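Local structure of 373aa long hypothetical citrate synthase (Sulfolobus tokodaii, 1VGP) at residues A[240-243]-A[248-251]. The protein is a predicted, mainly helical protein of the citrate synthase family. Residues are numbered along the deposited sequence; the frame is centred on the assembly and turned at random.
Sequences LNRL and RIMG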
loop_
_atom_site.group_PDB
_atom_site.type_symbol
_atom_site.label_atom_id
_atom_site.label_comp_id
_atom_site.label_asym_id
_atom_site.label_seq_id
_atom_site.Cartn_x
_atom_site.Cartn_y
_atom_site.Cartn_z
ATOM N N LEU A 240 -12.157 -19.621 -32.597
ATOM C CA LEU A 240 -12.164 -21.073 -32.599
ATOM C C LEU A 240 -10.741 -21.593 -32.549
ATOM O O LEU A 240 -10.458 -22.620 -31.926
ATOM C CB LEU A 240 -12.896 -21.600 -33.841
ATOM C CG LEU A 240 -14.285 -22.223 -33.594
ATOM C CD1 LEU A 240 -14.890 -21.726 -32.277
ATOM C CD2 LEU A 240 -15.192 -21.890 -34.748
ATOM N N ASN A 241 -9.826 -20.872 -33.180
ATOM C CA ASN A 241 -8.426 -21.231 -33.065
ATOM C C ASN A 241 -7.958 -21.094 -31.624
ATOM O O ASN A 241 -7.200 -21.921 -31.117
ATOM C CB ASN A 241 -7.566 -20.353 -33.960
ATOM C CG ASN A 241 -6.116 -20.795 -33.957
ATOM O OD1 ASN A 241 -5.244 -20.107 -33.426
ATOM N ND2 ASN A 241 -5.856 -21.973 -34.533
ATOM N N ARG A 242 -8.415 -20.041 -30.967
ATOM C CA ARG A 242 -8.001 -19.763 -29.609
ATOM C C ARG A 242 -8.487 -20.887 -28.687
ATOM O O ARG A 242 -7.746 -21.375 -27.832
ATOM C CB ARG A 242 -8.591 -18.420 -29.185
ATOM C CG ARG A 242 -7.808 -17.672 -28.140
ATOM C CD ARG A 242 -7.515 -16.251 -28.574
ATOM N NE ARG A 242 -6.154 -15.918 -28.194
ATOM C CZ ARG A 242 -5.781 -15.685 -26.945
ATOM N NH1 ARG A 242 -4.509 -15.816 -26.583
ATOM N NH2 ARG A 242 -6.680 -15.299 -26.061
ATOM N N LEU A 243 -9.731 -21.310 -28.883
ATOM C CA LEU A 243 -10.359 -22.282 -27.993
ATOM C C LEU A 243 -9.746 -23.665 -28.147
ATOM O O LEU A 243 -9.656 -24.431 -27.185
ATOM C CB LEU A 243 -11.865 -22.368 -28.271
ATOM C CG LEU A 243 -12.666 -21.106 -27.949
ATOM C CD1 LEU A 243 -14.077 -21.252 -28.473
ATOM C CD2 LEU A 243 -12.660 -20.866 -26.450
ATOM N N ARG A 248 -7.539 -18.340 -23.329
ATOM C CA ARG A 248 -8.649 -17.527 -22.823
ATOM C C ARG A 248 -9.267 -16.621 -23.901
ATOM O O ARG A 248 -8.610 -16.243 -24.867
ATOM C CB ARG A 248 -8.159 -16.680 -21.642
ATOM C CG ARG A 248 -9.270 -16.139 -20.743
ATOM C CD ARG A 248 -9.949 -17.251 -19.922
ATOM N NE ARG A 248 -10.714 -18.189 -20.752
ATOM C CZ ARG A 248 -12.025 -18.116 -20.975
ATOM N NH1 ARG A 248 -12.753 -17.175 -20.386
ATOM N NH2 ARG A 248 -12.604 -18.986 -21.798
ATOM N N ILE A 249 -10.542 -16.284 -23.733
ATOM C CA ILE A 249 -11.170 -15.259 -24.557
ATOM C C ILE A 249 -11.329 -13.993 -23.737
ATOM O O ILE A 249 -12.120 -13.960 -22.802
ATOM C CB ILE A 249 -12.566 -15.693 -25.046
ATOM C CG1 ILE A 249 -12.455 -16.976 -25.882
ATOM C CG2 ILE A 249 -13.202 -14.576 -25.864
ATOM C CD1 ILE A 249 -11.639 -16.831 -27.167
ATOM N N MET A 250 -10.567 -12.961 -24.086
ATOM C CA MET A 250 -10.540 -11.716 -23.323
ATOM C C MET A 250 -11.931 -11.133 -23.166
ATOM O O MET A 250 -12.707 -11.084 -24.123
ATOM C CB MET A 250 -9.635 -10.698 -24.013
ATOM C CG MET A 250 -8.300 -11.268 -24.457
ATOM S SD MET A 250 -7.392 -12.006 -23.083
ATOM C CE MET A 250 -5.711 -11.808 -23.683
ATOM N N GLY A 251 -12.241 -10.695 -21.950
ATOM C CA GLY A 251 -13.542 -10.114 -21.674
ATOM C C GLY A 251 -14.609 -11.156 -21.403
ATOM O O GLY A 251 -15.802 -10.843 -21.365
#
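The carbonyl O of Arg248 sits beside the long side chain of Arg242. CG of Arg242 lies 3.7 Å from Arg248 O, and CZ of Arg242 is 3.6 Å from the same oxygen. The short approach of Arg242 NH2 to this oxygen is doubtful and does not make a hydrogen bond. The guanidinium meets this oxygen obliquely. CG of Arg242 is anti to the backbone N (chi1 -152°), and the chain then bends at chi2 and chi3. These bends carry the charged group alongside the loop. CE of Met250 also approaches the guanidinium obliquely, 4.3 Å from NH2 of Arg242.

The rest of the contact is apolar. The methyl CD1 of Ile249 rests against the aliphatic root of Arg242, 4.0 Å from both CB and CG. The two side chains lie alongside each other and point opposite ways. Ile249 also meets Leu243, whose CD2 lies 3.9 Å from CG1 of Ile249. Here Leu243 lies nearly perpendicular to Ile249. CG1 of Ile249 is beside its backbone N (chi1 -60°). From there CG1 meets Leu243, while CD1 at its end meets Arg242. Ile249 is buried, whereas Arg248 is exposed.

Leu300 of helix 281-300 touches Leu243, Arg248 and Ile249, and so packs against both segments. Met250 rests on Glu221 and Ala222 of helix 221-228. Gly251 is paired through its backbone with Asn308.

This is a surface contact: the loop leading on to helix 262-278 crosses beside the last turn of helix 235-244. It is plain helix-to-loop packing in the mainly helical citrate synthase fold.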